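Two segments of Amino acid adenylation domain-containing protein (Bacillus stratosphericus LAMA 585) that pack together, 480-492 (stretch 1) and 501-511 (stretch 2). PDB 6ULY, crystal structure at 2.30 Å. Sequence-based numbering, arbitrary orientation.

Stretch 1 (480-492) VPGVETSFVAACS
Stretch 2, residues 501-511: DELILFFTPKL

How does stretch 2 begin its run along stretch 1? Residues 502-509 form a strand antiparallel to strand 485-491, their N-to-C directions 163° apart and their axes 4.5 Å apart at closest approach. Asp-501 precedes it, exposed and with its CA-to-CB bond pointing away. Glu-502 pairs with Cys-491 across a CA-CA distance of 5.4 Å; Glu-502 N gives a weak hydrogen bond to Cys-491 O at 3.3 Å. The Glu-502 side chain (chi1 m) starts on the same face as that of Cys-491, but its end leads away, as suits a charged group beside an apolar strip.

What fixes the register through the middle? Leu-503 faces Ala-490 in a non-hydrogen-bonded pair, CA-CA 4.2 Å, where the small alanine accompanies a close backbone approach; Leu-503 (chi1 p, chi2 96°) brings CD1 to 3.7 Å from Val-488 CG2. Ile-504 then makes two backbone hydrogen bonds with Ala-489: Ile-504 N to Ala-489 O at 3.0 Å and Ala-489 N to Ile-504 O at 3.2 Å. With chi1 at -26°, between wells, and chi2 m, Ile-504 places CD1 3.6 Å from CB of Cys-491, a buried residue covalently bonded to a group elsewhere in the structure. Leu-505 (chi1 t, chi2 m) lies opposite Val-488 (chi1 p), with Leu-505 CD2 3.6 Å from Val-488 CB, so the buried valine touches both leucines on their shared face.

Where do the aromatic residues fit? Phe-506 (chi1 m) and Phe-487 (chi1 t) share the face of Ile-504 and Ala-489. Two hydrogen bonds join them, Phe-506 N to Phe-487 O at 2.8 Å and Phe-487 N to Phe-506 O at 2.9 Å. Phe-506 CD2 sits at the edge of the Phe-487 ring, near its plane, 4.1 Å from Phe-487 CD2. Phe-507 (chi1 p) turns to the other face, that of Leu-505 and Val-488, and is buried; its CD2 lies 4.1 Å from CG2 of Val-483 (chi1 t). Its backbone partner is the small Ser-486, CA-CA 4.2 Å.

How is the far end fastened? Thr-508 (chi1 m) donates from N to Thr-485 O at 2.9 Å and receives at O from Glu-484 N, also at 2.9 Å, around the corner at Glu-484. Pro-509 needs no amide hydrogen in its non-hydrogen-bonded pair with Val-483, CA-CA 4.9 Å. Lys-510 N reaches Gly-482 O at 3.0 Å, within the type I turn from Val-480 to Val-483. The extended lysine chain (m, t, t, t) lays CE 3.2 Å from Pro-481 O. Altogether 866 Å² is buried, both sides summed.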

ATOM      1  N   VAL A 480      26.477   8.047  22.546  0.85107.95           N
ATOM      2  CA  VAL A 480      27.551   7.021  22.383  0.85111.64           C
ATOM      3  C   VAL A 480      28.838   7.747  22.011  0.85113.53           C
ATOM      4  O   VAL A 480      28.838   8.505  21.039  0.85115.23           O
ATOM      5  CB  VAL A 480      27.193   5.965  21.325  0.85103.32           C
ATOM      6  CG1 VAL A 480      28.334   4.978  21.123  0.85100.59           C
ATOM      7  CG2 VAL A 480      25.906   5.239  21.672  0.85111.71           C
ATOM      8  N   PRO A 481      29.957   7.539  22.750  1.00112.15           N
ATOM      9  CA  PRO A 481      31.182   8.314  22.522  1.00110.28           C
ATOM     10  C   PRO A 481      31.668   8.313  21.062  1.00106.44           C
ATOM     11  O   PRO A 481      32.131   9.342  20.583  1.00100.83           O
ATOM     12  CB  PRO A 481      32.212   7.636  23.442  1.00113.30           C
ATOM     13  CG  PRO A 481      31.370   7.024  24.553  1.00112.81           C
ATOM     14  CD  PRO A 481      30.085   6.595  23.875  1.00110.69           C
ATOM     15  N   GLY A 482      31.530   7.185  20.366  1.00108.87           N
ATOM     16  CA  GLY A 482      32.033   7.051  18.988  1.00 98.13           C
ATOM     17  C   GLY A 482      31.216   7.808  17.955  1.00 99.88           C
ATOM     18  O   GLY A 482      31.688   7.913  16.809  1.00100.36           O
ATOM     19  N   VAL A 483      30.027   8.301  18.306  0.89104.36           N
ATOM     20  CA  VAL A 483      29.091   8.892  17.310  0.89106.25           C
ATOM     21  C   VAL A 483      29.295  10.409  17.247  0.89104.76           C
ATOM     22  O   VAL A 483      29.172  11.090  18.286  0.89104.72           O
ATOM     23  CB  VAL A 483      27.631   8.523  17.618  0.89106.48           C
ATOM     24  CG1 VAL A 483      26.683   9.248  16.671  0.89106.77           C
ATOM     25  CG2 VAL A 483      27.417   7.012  17.565  0.89106.73           C
ATOM     26  N   GLU A 484      29.595  10.929  16.058  1.00106.87           N
ATOM     27  CA  GLU A 484      29.614  12.388  15.806  1.00104.62           C
ATOM     28  C   GLU A 484      28.167  12.852  15.585  1.00106.60           C
ATOM     29  O   GLU A 484      27.642  13.593  16.441  1.00106.00           O
ATOM     30  CB  GLU A 484      30.490  12.731  14.599  1.00106.46           C
ATOM     31  N   THR A 485      27.533  12.406  14.494  0.85111.29           N
ATOM     32  CA  THR A 485      26.108  12.694  14.185  0.85108.74           C
ATOM     33  C   THR A 485      25.438  11.445  13.609  0.85107.55           C
ATOM     34  O   THR A 485      26.144  10.532  13.122  0.85104.20           O
ATOM     35  CB  THR A 485      25.931  13.898  13.247  0.85101.49           C
ATOM     36  OG1 THR A 485      26.709  13.685  12.068  0.85104.15           O
ATOM     37  CG2 THR A 485      26.300  15.217  13.899  0.85102.66           C
ATOM     38  N   SER A 486      24.106  11.435  13.659  0.86107.21           N
ATOM     39  CA  SER A 486      23.251  10.257  13.378  0.86109.65           C
ATOM     40  C   SER A 486      22.047  10.668  12.527  0.86109.72           C
ATOM     41  O   SER A 486      21.646  11.844  12.546  0.86108.39           O
ATOM     42  CB  SER A 486      22.811   9.604  14.666  0.86114.33           C
ATOM     43  OG  SER A 486      22.085  10.519  15.474  0.86110.45           O
ATOM     44  N   PHE A 487      21.485   9.709  11.804  0.91112.41           N
ATOM     45  CA  PHE A 487      20.261   9.894  10.991  0.91115.18           C
ATOM     46  C   PHE A 487      19.516   8.561  10.994  0.91116.83           C
ATOM     47  O   PHE A 487      20.071   7.544  10.540  0.91115.03           O
ATOM     48  CB  PHE A 487      20.614  10.395   9.585  0.91115.76           C
ATOM     49  CG  PHE A 487      19.445  10.683   8.668  0.91111.12           C
ATOM     50  CD1 PHE A 487      18.753  11.887   8.732  0.91111.28           C
ATOM     51  CD2 PHE A 487      19.047   9.751   7.717  0.91113.66           C
ATOM     52  CE1 PHE A 487      17.685  12.146   7.883  0.91100.75           C
ATOM     53  CE2 PHE A 487      17.978  10.010   6.868  0.91118.00           C
ATOM     54  CZ  PHE A 487      17.299  11.206   6.953  0.91108.93           C
ATOM     55  N   VAL A 488      18.294   8.570  11.513  1.00122.34           N
ATOM     56  CA  VAL A 488      17.424   7.360  11.574  1.00128.81           C
ATOM     57  C   VAL A 488      16.337   7.458  10.483  1.00118.40           C
ATOM     58  O   VAL A 488      15.732   8.527  10.327  1.00120.37           O
ATOM     59  CB  VAL A 488      16.839   7.184  12.991  1.00123.09           C
ATOM     60  CG1 VAL A 488      15.943   8.341  13.397  1.00118.23           C
ATOM     61  CG2 VAL A 488      16.109   5.851  13.130  1.00122.86           C
ATOM     62  N   ALA A 489      16.140   6.395   9.706  1.00120.31           N
ATOM     63  CA  ALA A 489      14.936   6.192   8.871  1.00120.85           C
ATOM     64  C   ALA A 489      14.295   4.882   9.324  1.00121.18           C
ATOM     65  O   ALA A 489      15.038   3.909   9.527  1.00124.45           O
ATOM     66  CB  ALA A 489      15.294   6.176   7.401  1.00119.04           C
ATOM     67  N   ALA A 490      12.983   4.860   9.534  1.00119.10           N
ATOM     68  CA  ALA A 490      12.251   3.603   9.800  1.00125.12           C
ATOM     69  C   ALA A 490      12.365   2.746   8.537  1.00132.15           C
ATOM     70  O   ALA A 490      12.814   3.290   7.488  1.00131.69           O
ATOM     71  CB  ALA A 490      10.822   3.870  10.195  1.00120.99           C
ATOM     72  N   CYS A 491      12.035   1.450   8.592  1.00133.08           N
ATOM     73  CA  CYS A 491      12.158   0.540   7.418  1.00140.37           C
ATOM     74  C   CYS A 491      11.311  -0.733   7.569  1.00144.31           C
ATOM     75  O   CYS A 491      11.721  -1.613   8.348  1.00142.47           O
ATOM     76  CB  CYS A 491      13.606   0.107   7.219  1.00151.61           C
ATOM     77  SG  CYS A 491      14.212   0.355   5.530  1.00178.13           S
ATOM     78  N   SER A 492      10.201  -0.861   6.833  1.00147.70           N
ATOM     79  CA  SER A 492       9.348  -2.071   6.848  1.00142.95           C
ATOM     80  C   SER A 492      10.172  -3.234   6.275  1.00145.63           C
ATOM     81  O   SER A 492      10.882  -2.999   5.277  1.00144.18           O
ATOM     82  CB  SER A 492       8.064  -1.862   6.043  1.00137.84           C
ATOM     83  OG  SER A 492       8.353  -1.614   4.678  1.00132.84           O
ATOM     84  N   ASP A 501       9.743  -4.663  12.174  1.00147.98           N
ATOM     85  CA  ASP A 501       9.588  -3.206  11.940  1.00147.71           C
ATOM     86  C   ASP A 501      10.912  -2.653  12.477  1.00142.80           C
ATOM     87  O   ASP A 501      11.023  -2.535  13.714  1.00146.06           O
ATOM     88  CB  ASP A 501       8.353  -2.641  12.646  1.00146.38           C
ATOM     89  CG  ASP A 501       7.129  -2.550  11.751  1.00144.35           C
ATOM     90  OD1 ASP A 501       7.257  -2.865  10.551  1.00153.75           O
ATOM     91  OD2 ASP A 501       6.059  -2.164  12.261  1.00136.24           O
ATOM     92  N   GLU A 502      11.877  -2.333  11.611  1.00143.04           N
ATOM     93  CA  GLU A 502      13.241  -1.952  12.056  1.00141.61           C
ATOM     94  C   GLU A 502      13.617  -0.538  11.617  1.00139.42           C
ATOM     95  O   GLU A 502      13.255  -0.126  10.497  1.00139.31           O
ATOM     96  CB  GLU A 502      14.265  -2.945  11.501  1.00145.68           C
ATOM     97  CG  GLU A 502      14.084  -4.362  12.017  1.00152.73           C
ATOM     98  CD  GLU A 502      14.979  -4.727  13.188  1.00154.36           C
ATOM     99  OE1 GLU A 502      14.560  -5.564  14.012  1.00148.30           O
ATOM    100  OE2 GLU A 502      16.093  -4.173  13.273  1.00145.06           O
ATOM    101  N   LEU A 503      14.327   0.150  12.510  1.00133.39           N
ATOM    102  CA  LEU A 503      14.909   1.508  12.321  1.00133.89           C
ATOM    103  C   LEU A 503      16.401   1.347  11.988  1.00137.38           C
ATOM    104  O   LEU A 503      17.117   0.674  12.758  1.00138.33           O
ATOM    105  CB  LEU A 503      14.678   2.353  13.581  1.00131.02           C
ATOM    106  CG  LEU A 503      15.435   1.929  14.842  1.00129.25           C
ATOM    107  CD1 LEU A 503      16.731   2.717  15.009  1.00132.47           C
ATOM    108  CD2 LEU A 503      14.563   2.088  16.078  1.00127.71           C
ATOM    109  N   ILE A 504      16.853   1.879  10.823  0.84137.95           N
ATOM    110  CA  ILE A 504      18.258   1.855  10.331  0.84130.17           C
ATOM    111  C   ILE A 504      18.903   3.169  10.813  0.84128.06           C
ATOM    112  O   ILE A 504      18.425   4.236  10.382  0.84127.42           O
ATOM    113  CB  ILE A 504      18.300   1.735   8.795  0.84133.54           C
ATOM    114  CG1 ILE A 504      17.046   1.051   8.245  0.84133.44           C
ATOM    115  CG2 ILE A 504      19.570   1.030   8.344  0.84130.97           C
ATOM    116  CD1 ILE A 504      16.795  -0.326   8.816  0.84135.62           C
ATOM    117  N   LEU A 505      19.933   3.104  11.662  1.00127.79           N
ATOM    118  CA  LEU A 505      20.632   4.256  12.284  1.00126.03           C
ATOM    119  C   LEU A 505      21.947   4.500  11.522  1.00128.71           C
ATOM    120  O   LEU A 505      22.940   3.790  11.779  1.00122.34           O
ATOM    121  CB  LEU A 505      20.837   3.927  13.773  1.00120.57           C
ATOM    122  CG  LEU A 505      20.992   5.103  14.742  1.00114.86           C
ATOM    123  CD1 LEU A 505      22.354   5.758  14.606  1.00113.11           C
ATOM    124  CD2 LEU A 505      19.891   6.127  14.557  1.00118.68           C
ATOM    125  N   PHE A 506      21.953   5.458  10.592  0.85122.60           N
ATOM    126  CA  PHE A 506      23.199   5.957   9.954  0.85116.70           C
ATOM    127  C   PHE A 506      23.966   6.813  10.959  0.85113.53           C
ATOM    128  O   PHE A 506      23.351   7.554  11.746  0.85112.95           O
ATOM    129  CB  PHE A 506      22.912   6.785   8.702  0.85119.03           C
ATOM    130  CG  PHE A 506      22.264   6.003   7.590  0.85122.57           C
ATOM    131  CD1 PHE A 506      23.021   5.176   6.772  0.85118.92           C
ATOM    132  CD2 PHE A 506      20.892   6.072   7.380  0.85122.44           C
ATOM    133  CE1 PHE A 506      22.418   4.445   5.755  0.85116.08           C
ATOM    134  CE2 PHE A 506      20.291   5.340   6.366  0.85123.75           C
ATOM    135  CZ  PHE A 506      21.056   4.532   5.552  0.85117.35           C
ATOM    136  N   PHE A 507      25.288   6.730  10.936  0.93109.16           N
ATOM    137  CA  PHE A 507      26.110   7.593  11.811  0.93107.03           C
ATOM    138  C   PHE A 507      27.460   7.878  11.149  0.93106.97           C
ATOM    139  O   PHE A 507      27.992   7.062  10.354  0.93107.70           O
ATOM    140  CB  PHE A 507      26.229   6.978  13.211  0.93105.35           C
ATOM    141  CG  PHE A 507      27.068   5.722  13.293  0.93104.93           C
ATOM    142  CD1 PHE A 507      26.546   4.491  12.916  0.93106.74           C
ATOM    143  CD2 PHE A 507      28.384   5.764  13.742  0.93100.43           C
ATOM    144  CE1 PHE A 507      27.314   3.335  12.988  0.93108.03           C
ATOM    145  CE2 PHE A 507      29.154   4.608  13.809  0.93101.28           C
ATOM    146  CZ  PHE A 507      28.616   3.394  13.433  0.93102.54           C
ATOM    147  N   THR A 508      27.979   9.062  11.454  0.88106.12           N
ATOM    148  CA  THR A 508      29.396   9.428  11.234  0.88107.11           C
ATOM    149  C   THR A 508      30.172   8.995  12.470  0.88108.17           C
ATOM    150  O   THR A 508      29.883   9.491  13.561  0.88104.75           O
ATOM    151  CB  THR A 508      29.597  10.946  11.106  0.88111.85           C
ATOM    152  OG1 THR A 508      28.704  11.437  10.109  0.88106.71           O
ATOM    153  CG2 THR A 508      31.027  11.327  10.775  0.88104.43           C
ATOM    154  N   PRO A 509      31.169   8.088  12.368  1.00104.12           N
ATOM    155  CA  PRO A 509      32.060   7.867  13.500  1.00100.41           C
ATOM    156  C   PRO A 509      33.054   9.033  13.594  1.00 96.67           C
ATOM    157  O   PRO A 509      33.434   9.590  12.561  1.00107.01           O
ATOM    158  CB  PRO A 509      32.730   6.532  13.161  1.00 98.83           C
ATOM    159  CG  PRO A 509      32.781   6.526  11.642  1.00101.09           C
ATOM    160  CD  PRO A 509      31.526   7.262  11.201  1.00102.54           C
ATOM    161  N   LYS A 510      33.433   9.390  14.822  0.87 94.15           N
ATOM    162  CA  LYS A 510      34.523  10.361  15.081  0.87 96.59           C
ATOM    163  C   LYS A 510      35.814   9.882  14.404  0.87 89.88           C
ATOM    164  O   LYS A 510      36.696  10.722  14.139  0.87 91.91           O
ATOM    165  CB  LYS A 510      34.740  10.523  16.584  0.87 84.34           C
ATOM    166  CG  LYS A 510      33.643  11.282  17.307  0.87 86.52           C
ATOM    167  CD  LYS A 510      33.965  11.558  18.764  0.87 82.68           C
ATOM    168  CE  LYS A 510      32.811  12.229  19.485  0.87 91.35           C
ATOM    169  NZ  LYS A 510      33.099  12.466  20.919  0.87 91.17           N
ATOM    170  N   LEU A 511      35.921   8.581  14.146  0.90 83.12           N
ATOM    171  CA  LEU A 511      37.116   7.962  13.542  0.90 87.15           C
ATOM    172  C   LEU A 511      36.658   6.817  12.656  0.90 91.24           C
ATOM    173  O   LEU A 511      36.017   5.901  13.182  0.90 90.45           O
ATOM    174  CB  LEU A 511      38.015   7.440  14.659  0.90 77.89           C
ATOM    175  CG  LEU A 511      39.461   7.219  14.258  0.90 79.30           C
ATOM    176  CD1 LEU A 511      40.124   8.559  13.974  0.90 75.07           C
ATOM    177  CD2 LEU A 511      40.176   6.457  15.351  0.90 71.11           C
TER